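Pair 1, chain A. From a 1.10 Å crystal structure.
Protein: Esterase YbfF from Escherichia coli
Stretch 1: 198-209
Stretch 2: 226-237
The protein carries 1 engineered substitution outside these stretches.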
# COMPACT_ATOMS: atom_id res chain seq x y z
N ALA A 198 12.83 -10.71 -3.56
CA ALA A 198 11.78 -9.77 -3.18
C ALA A 198 12.38 -8.77 -2.21
O ALA A 198 13.11 -9.16 -1.30
CB ALA A 198 10.63 -10.51 -2.52
N LEU A 199 12.06 -7.49 -2.39
CA LEU A 199 12.59 -6.46 -1.51
C LEU A 199 11.59 -6.00 -0.46
O LEU A 199 10.45 -5.66 -0.78
CB LEU A 199 13.04 -5.24 -2.33
CG LEU A 199 13.58 -4.05 -1.52
CD1 LEU A 199 14.89 -4.45 -0.85
CD2 LEU A 199 13.79 -2.85 -2.44
N PHE A 200 12.03 -6.01 0.79
CA PHE A 200 11.22 -5.54 1.91
C PHE A 200 11.93 -4.31 2.45
O PHE A 200 13.15 -4.32 2.65
CB PHE A 200 11.11 -6.60 3.00
CG PHE A 200 10.24 -7.75 2.61
CD1 PHE A 200 10.68 -8.70 1.70
CD2 PHE A 200 8.93 -7.83 3.09
CE1 PHE A 200 9.83 -9.71 1.25
CE2 PHE A 200 8.07 -8.84 2.65
CZ PHE A 200 8.52 -9.78 1.73
N ILE A 201 11.18 -3.23 2.65
CA ILE A 201 11.74 -1.98 3.15
C ILE A 201 11.05 -1.57 4.44
O ILE A 201 10.03 -0.87 4.43
CB ILE A 201 11.58 -0.84 2.11
CG1 ILE A 201 12.22 -1.25 0.78
CG2 ILE A 201 12.25 0.43 2.63
CD1 ILE A 201 12.02 -0.25 -0.34
N PRO A 202 11.58 -2.03 5.58
CA PRO A 202 10.99 -1.69 6.88
C PRO A 202 11.45 -0.33 7.40
O PRO A 202 12.54 0.16 7.04
CB PRO A 202 11.50 -2.80 7.80
CG PRO A 202 11.99 -3.88 6.87
CD PRO A 202 12.56 -3.11 5.73
N GLY A 203 10.62 0.29 8.22
CA GLY A 203 11.00 1.53 8.85
C GLY A 203 11.70 1.13 10.13
O GLY A 203 11.21 0.27 10.87
N GLY A 204 12.86 1.73 10.41
CA GLY A 204 13.61 1.41 11.61
C GLY A 204 12.86 1.67 12.90
O GLY A 204 13.15 1.05 13.93
N ASN A 205 11.92 2.61 12.87
CA ASN A 205 11.14 2.94 14.05
C ASN A 205 9.72 2.39 13.96
O ASN A 205 8.78 2.99 14.47
CB ASN A 205 11.08 4.45 14.26
CG ASN A 205 12.45 5.07 14.44
OD1 ASN A 205 13.31 4.51 15.11
ND2 ASN A 205 12.65 6.24 13.85
N SER A 206 9.58 1.24 13.30
CA SER A 206 8.28 0.60 13.14
C SER A 206 8.37 -0.89 13.48
O SER A 206 9.37 -1.53 13.20
CB SER A 206 7.78 0.74 11.70
OG SER A 206 6.62 -0.05 11.50
N PRO A 207 7.30 -1.44 14.08
CA PRO A 207 7.27 -2.86 14.45
C PRO A 207 6.68 -3.79 13.39
O PRO A 207 6.59 -5.00 13.62
CB PRO A 207 6.41 -2.84 15.70
CG PRO A 207 5.34 -1.86 15.31
CD PRO A 207 6.14 -0.73 14.66
N TYR A 208 6.28 -3.25 12.25
CA TYR A 208 5.67 -4.07 11.21
C TYR A 208 6.53 -5.21 10.65
O TYR A 208 5.99 -6.24 10.25
CB TYR A 208 5.18 -3.19 10.05
CG TYR A 208 3.84 -2.52 10.30
CD1 TYR A 208 2.69 -2.98 9.65
CD2 TYR A 208 3.73 -1.42 11.15
CE1 TYR A 208 1.45 -2.35 9.85
CE2 TYR A 208 2.49 -0.79 11.35
CZ TYR A 208 1.37 -1.26 10.70
OH TYR A 208 0.16 -0.62 10.88
N VAL A 209 7.85 -5.04 10.62
CA VAL A 209 8.71 -6.09 10.09
C VAL A 209 9.81 -6.51 11.07
O VAL A 209 10.94 -6.79 10.67
CB VAL A 209 9.38 -5.66 8.75
CG1 VAL A 209 9.87 -6.89 7.99
CG2 VAL A 209 8.41 -4.87 7.91
N ALA A 226 15.98 -7.53 3.01
CA ALA A 226 15.45 -6.44 3.81
C ALA A 226 16.40 -5.25 3.84
O ALA A 226 17.61 -5.41 4.02
CB ALA A 226 15.16 -6.92 5.22
N HIS A 227 15.85 -4.06 3.65
CA HIS A 227 16.63 -2.84 3.68
C HIS A 227 15.92 -1.91 4.66
O HIS A 227 14.98 -1.21 4.29
CB HIS A 227 16.68 -2.20 2.30
CG HIS A 227 17.62 -1.04 2.21
ND1 HIS A 227 17.57 0.03 3.08
CD2 HIS A 227 18.66 -0.80 1.37
CE1 HIS A 227 18.54 0.88 2.78
NE2 HIS A 227 19.21 0.40 1.75
N VAL A 228 16.37 -1.92 5.90
CA VAL A 228 15.77 -1.09 6.93
C VAL A 228 16.20 0.37 6.82
O VAL A 228 17.38 0.67 6.69
CB VAL A 228 16.14 -1.61 8.34
CG1 VAL A 228 15.52 -0.72 9.40
CG2 VAL A 228 15.66 -3.05 8.50
N ILE A 229 15.22 1.26 6.85
CA ILE A 229 15.48 2.69 6.77
C ILE A 229 15.50 3.25 8.19
O ILE A 229 14.46 3.36 8.84
CB ILE A 229 14.40 3.41 5.93
CG1 ILE A 229 14.27 2.75 4.55
CG2 ILE A 229 14.74 4.89 5.79
CD1 ILE A 229 15.55 2.74 3.74
N ALA A 230 16.69 3.60 8.66
CA ALA A 230 16.85 4.13 10.01
C ALA A 230 16.06 5.42 10.24
O ALA A 230 15.95 6.26 9.35
CB ALA A 230 18.33 4.36 10.30
N GLY A 231 15.52 5.55 11.44
CA GLY A 231 14.77 6.74 11.80
C GLY A 231 13.48 6.98 11.04
O GLY A 231 13.03 8.12 10.91
N ALA A 232 12.87 5.91 10.54
CA ALA A 232 11.62 6.04 9.81
C ALA A 232 10.49 5.22 10.41
O ALA A 232 10.70 4.10 10.87
CB ALA A 232 11.83 5.65 8.35
N GLY A 233 9.29 5.80 10.39
CA GLY A 233 8.12 5.12 10.90
C GLY A 233 7.45 4.29 9.82
O GLY A 233 8.06 3.96 8.80
N HIS A 234 6.18 3.98 10.03
CA HIS A 234 5.41 3.14 9.11
C HIS A 234 5.26 3.67 7.68
O HIS A 234 5.30 2.89 6.74
CB HIS A 234 4.04 2.86 9.72
CG HIS A 234 3.20 1.93 8.90
ND1 HIS A 234 3.63 0.69 8.48
CD2 HIS A 234 1.92 2.05 8.45
CE1 HIS A 234 2.66 0.09 7.81
NE2 HIS A 234 1.62 0.89 7.78
N TRP A 235 5.06 4.97 7.51
CA TRP A 235 4.94 5.53 6.17
C TRP A 235 6.34 5.95 5.74
O TRP A 235 6.65 7.14 5.58
CB TRP A 235 3.96 6.71 6.16
CG TRP A 235 2.51 6.29 6.26
CD1 TRP A 235 1.64 6.09 5.22
CD2 TRP A 235 1.78 5.98 7.45
NE1 TRP A 235 0.41 5.67 5.70
CE2 TRP A 235 0.47 5.60 7.06
CE3 TRP A 235 2.10 5.99 8.82
CZ2 TRP A 235 -0.51 5.23 7.99
CZ3 TRP A 235 1.13 5.62 9.74
CH2 TRP A 235 -0.16 5.25 9.32
N VAL A 236 7.20 4.95 5.58
CA VAL A 236 8.61 5.15 5.23
C VAL A 236 8.84 6.06 4.03
O VAL A 236 9.71 6.92 4.06
CB VAL A 236 9.31 3.80 4.94
CG1 VAL A 236 10.82 3.98 4.96
CG2 VAL A 236 8.88 2.75 5.96
N HIS A 237 8.06 5.85 2.98
CA HIS A 237 8.18 6.64 1.76
C HIS A 237 7.83 8.10 1.96
O HIS A 237 8.30 8.97 1.23
CB HIS A 237 7.29 6.05 0.66
CG HIS A 237 5.87 5.87 1.09
ND1 HIS A 237 5.50 4.94 2.04
CD2 HIS A 237 4.74 6.51 0.73
CE1 HIS A 237 4.20 5.03 2.25
NE2 HIS A 237 3.71 5.98 1.46
O HOH W 1 15.52 3.83 13.55

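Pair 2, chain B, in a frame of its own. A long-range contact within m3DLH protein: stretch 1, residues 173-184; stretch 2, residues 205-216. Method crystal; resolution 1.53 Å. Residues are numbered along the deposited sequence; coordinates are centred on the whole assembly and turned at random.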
# COMPACT_ATOMS: atom_id res chain seq x y z
N VAL B 173 8.76 6.87 5.69
CA VAL B 173 8.69 5.60 4.95
C VAL B 173 9.05 4.48 5.91
O VAL B 173 10.05 4.59 6.63
CB VAL B 173 9.63 5.59 3.74
CG1 VAL B 173 9.62 4.19 3.11
CG2 VAL B 173 9.22 6.62 2.73
N LEU B 174 8.24 3.42 5.94
CA LEU B 174 8.54 2.19 6.67
C LEU B 174 8.33 1.00 5.75
O LEU B 174 7.22 0.79 5.26
CB LEU B 174 7.66 2.06 7.91
CG LEU B 174 7.74 0.69 8.61
CD1 LEU B 174 9.11 0.43 9.21
CD2 LEU B 174 6.70 0.66 9.69
N VAL B 175 9.40 0.24 5.50
CA VAL B 175 9.34 -0.98 4.69
C VAL B 175 9.37 -2.17 5.65
O VAL B 175 10.34 -2.35 6.38
CB VAL B 175 10.52 -1.07 3.71
CG1 VAL B 175 10.54 -2.44 3.04
CG2 VAL B 175 10.39 0.03 2.65
N CYS B 176 8.31 -2.99 5.63
CA CYS B 176 8.26 -4.23 6.40
C CYS B 176 8.51 -5.39 5.45
O CYS B 176 7.65 -5.75 4.64
CB CYS B 176 6.91 -4.40 7.11
SG CYS B 176 6.50 -3.01 8.22
N HIS B 177 9.68 -6.00 5.58
CA HIS B 177 10.23 -6.93 4.60
C HIS B 177 10.43 -8.30 5.24
O HIS B 177 11.02 -8.40 6.32
CB HIS B 177 11.57 -6.38 4.11
CG HIS B 177 12.32 -7.30 3.21
ND1 HIS B 177 11.87 -7.63 1.94
CD2 HIS B 177 13.51 -7.94 3.37
CE1 HIS B 177 12.75 -8.45 1.38
NE2 HIS B 177 13.75 -8.65 2.22
N GLY B 178 9.97 -9.35 4.56
CA GLY B 178 10.25 -10.70 4.99
C GLY B 178 11.64 -11.10 4.56
O GLY B 178 11.96 -11.07 3.38
N ALA B 179 12.51 -11.44 5.52
CA ALA B 179 13.89 -11.71 5.18
C ALA B 179 14.05 -12.96 4.33
O ALA B 179 15.06 -13.10 3.63
CB ALA B 179 14.72 -11.83 6.47
N GLU B 180 13.06 -13.87 4.35
CA GLU B 180 13.09 -15.08 3.53
C GLU B 180 12.33 -14.92 2.22
O GLU B 180 12.14 -15.92 1.51
CB GLU B 180 12.53 -16.26 4.32
CG GLU B 180 13.34 -16.61 5.55
CD GLU B 180 14.80 -16.88 5.21
OE1 GLU B 180 15.09 -17.55 4.19
OE2 GLU B 180 15.66 -16.42 5.98
N ASP B 181 11.89 -13.72 1.89
CA ASP B 181 11.09 -13.46 0.70
C ASP B 181 11.95 -13.62 -0.54
O ASP B 181 12.83 -12.78 -0.77
CB ASP B 181 10.54 -12.05 0.78
CG ASP B 181 9.50 -11.77 -0.29
OD1 ASP B 181 9.49 -12.45 -1.35
OD2 ASP B 181 8.68 -10.84 -0.07
N PRO B 182 11.71 -14.62 -1.38
CA PRO B 182 12.56 -14.80 -2.57
C PRO B 182 12.26 -13.82 -3.69
O PRO B 182 12.99 -13.81 -4.70
CB PRO B 182 12.22 -16.22 -3.02
CG PRO B 182 10.76 -16.36 -2.64
CD PRO B 182 10.62 -15.61 -1.32
N LEU B 183 11.18 -13.05 -3.58
CA LEU B 183 10.69 -12.22 -4.67
C LEU B 183 11.19 -10.79 -4.60
O LEU B 183 10.84 -9.98 -5.46
CB LEU B 183 9.16 -12.23 -4.69
CG LEU B 183 8.52 -13.59 -4.99
CD1 LEU B 183 7.01 -13.51 -4.97
CD2 LEU B 183 9.01 -14.14 -6.33
N VAL B 184 11.99 -10.44 -3.60
CA VAL B 184 12.56 -9.11 -3.49
C VAL B 184 14.04 -9.19 -3.81
O VAL B 184 14.79 -9.94 -3.18
CB VAL B 184 12.30 -8.49 -2.11
CG1 VAL B 184 12.80 -7.05 -2.09
CG2 VAL B 184 10.82 -8.53 -1.82
N PHE B 205 13.60 0.50 7.54
CA PHE B 205 13.48 -0.73 6.77
C PHE B 205 13.74 -1.87 7.74
O PHE B 205 14.82 -1.95 8.31
CB PHE B 205 14.49 -0.72 5.62
CG PHE B 205 14.35 -1.85 4.62
CD1 PHE B 205 14.52 -3.16 5.00
CD2 PHE B 205 14.09 -1.56 3.29
CE1 PHE B 205 14.42 -4.19 4.07
CE2 PHE B 205 13.99 -2.58 2.36
CZ PHE B 205 14.13 -3.90 2.76
N THR B 206 12.73 -2.71 7.97
CA THR B 206 12.84 -3.81 8.92
C THR B 206 12.84 -5.14 8.19
O THR B 206 11.93 -5.44 7.41
CB THR B 206 11.72 -3.77 9.97
OG1 THR B 206 11.84 -2.54 10.71
CG2 THR B 206 11.79 -4.97 10.91
N PHE B 207 13.89 -5.92 8.43
CA PHE B 207 13.98 -7.33 8.04
C PHE B 207 13.32 -8.16 9.13
O PHE B 207 13.79 -8.18 10.27
CB PHE B 207 15.44 -7.76 7.88
CG PHE B 207 16.15 -7.21 6.67
CD1 PHE B 207 16.55 -5.88 6.63
CD2 PHE B 207 16.46 -8.04 5.61
CE1 PHE B 207 17.24 -5.39 5.52
CE2 PHE B 207 17.16 -7.56 4.49
CZ PHE B 207 17.53 -6.22 4.45
N TYR B 208 12.22 -8.84 8.79
CA TYR B 208 11.56 -9.77 9.70
C TYR B 208 12.04 -11.18 9.38
O TYR B 208 11.67 -11.76 8.35
CB TYR B 208 10.04 -9.67 9.58
CG TYR B 208 9.51 -8.37 10.13
CD1 TYR B 208 9.31 -8.21 11.50
CD2 TYR B 208 9.18 -7.31 9.29
CE1 TYR B 208 8.81 -7.01 12.01
CE2 TYR B 208 8.68 -6.13 9.79
CZ TYR B 208 8.49 -5.98 11.16
OH TYR B 208 7.99 -4.80 11.68
N GLY B 209 12.88 -11.74 10.25
CA GLY B 209 13.52 -12.99 9.93
C GLY B 209 12.56 -14.15 9.71
O GLY B 209 12.84 -15.04 8.91
N ASN B 210 11.44 -14.15 10.41
CA ASN B 210 10.56 -15.32 10.33
C ASN B 210 9.91 -15.48 8.95
O ASN B 210 9.44 -16.57 8.63
CB ASN B 210 9.44 -15.21 11.37
CG ASN B 210 9.93 -15.32 12.81
OD1 ASN B 210 10.99 -15.90 13.10
ND2 ASN B 210 9.14 -14.78 13.73
N ALA B 211 9.89 -14.44 8.15
CA ALA B 211 8.83 -14.25 7.16
C ALA B 211 9.34 -14.28 5.73
O ALA B 211 10.46 -13.85 5.44
CB ALA B 211 8.12 -12.94 7.41
N ALA B 212 8.47 -14.74 4.83
CA ALA B 212 8.76 -14.73 3.40
C ALA B 212 7.79 -13.79 2.70
O ALA B 212 7.35 -12.81 3.29
CB ALA B 212 8.69 -16.14 2.82
N HIS B 213 7.43 -14.08 1.45
CA HIS B 213 6.44 -13.25 0.78
C HIS B 213 5.04 -13.53 1.31
O HIS B 213 4.75 -14.61 1.83
CB HIS B 213 6.48 -13.48 -0.73
CG HIS B 213 6.02 -12.30 -1.53
ND1 HIS B 213 6.75 -11.13 -1.62
CD2 HIS B 213 4.91 -12.11 -2.28
CE1 HIS B 213 6.11 -10.28 -2.40
NE2 HIS B 213 4.99 -10.85 -2.81
N SER B 214 4.17 -12.52 1.20
CA SER B 214 2.75 -12.64 1.52
C SER B 214 2.52 -13.00 2.98
O SER B 214 1.53 -13.67 3.31
CB SER B 214 2.06 -13.64 0.59
OG SER B 214 2.17 -13.17 -0.74
N PHE B 215 3.40 -12.54 3.87
CA PHE B 215 3.31 -12.98 5.25
C PHE B 215 2.08 -12.44 5.97
O PHE B 215 1.75 -12.95 7.04
CB PHE B 215 4.59 -12.61 6.02
CG PHE B 215 4.90 -11.15 6.07
CD1 PHE B 215 4.16 -10.28 6.89
CD2 PHE B 215 5.99 -10.65 5.40
CE1 PHE B 215 4.52 -8.92 6.97
CE2 PHE B 215 6.35 -9.31 5.45
CZ PHE B 215 5.61 -8.43 6.23
N THR B 216 1.37 -11.46 5.41
CA THR B 216 0.16 -10.96 6.05
C THR B 216 -1.10 -11.71 5.64
O THR B 216 -2.18 -11.42 6.18
CB THR B 216 -0.07 -9.48 5.72
OG1 THR B 216 -0.27 -9.35 4.30
CG2 THR B 216 1.10 -8.62 6.15
O HOH W 2 15.39 -15.97 8.72

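In both pairs a strand runs parallel to the start of a second stretch, then each chain turns and the two turns interlock; the central 14 residues superpose with an RMSD of 0.8 Å. The matched ladder begins with F200(A)–A226(A) in pair 1 and V175(B)–F205(B) in pair 2. H227(A) N donates to F200(A) O at 2.9 Å, as T206(B) N does to V175(B) O at 2.9 Å; two residues on, I229(A) N to P202(A) O (2.9 Å) matches Y208(B) N to H177(B) O (2.8 Å). One rung differs: H177(B) N donates to T206(B) O at 3.0 Å, whereas the matching P202(A) has no amide hydrogen, and its CD lies 3.4 Å from H227(A) O.

The turns repeat the same bonds. G204(A) N reaches I229(A) O (2.8 Å) and A179(B) N reaches Y208(B) O (3.0 Å); N205(A) N to A232(A) O and E180(B) N to A211(B) O are both 2.8 Å. G203(A) and G178(B), 0.2 Å apart after superposition, open type I turns. An ideal CB on G203(A) would stand 2.3 Å from G233(A) O, and one on G178(B) 2.5 Å from A212(B) O, so the close backbone approach leaves no space for a side chain. The facing turn is type II in pair 1, where G231(A) has positive phi, and type I in pair 2, where N210(B) has negative phi.

Side chains fill the common frame differently. At the first bridge, the small A226(A) is replaced by F205(B), whose ring face receives V175(B) CG1, 3.8 Å from the ring centroid. I201(A) packs CG2 against I229(A) CG1 at 3.6 Å; its counterpart C176(B) sets CB 3.6 Å from Y208(B) CE2, at the ring edge. P202(A) CG meets V228(A) CG2 at 4.1 Å, while the matched H177(B) turns its ring edge toward the face of F207(B).

Beyond the glycine, water 1 joins N205(A) OD1 to G231(A) N, and water 2 joins E180(B) OE2 to G209(B) O. The sharpest contrast surrounds the matched histidines. H234(A) stacks face-to-face on Y208(A), centroids 3.7 Å apart and planes at 15°. H213(B) instead donates from ND1 to D181(B) OD2 in a very short 2.5 Å hydrogen bond, and L183(B) CD1 covers one ring face, 3.8 Å from its centroid. S206(A), at the aspartate's position, approaches the H234(A) side chain no closer than 4.3 Å, from OG to CB.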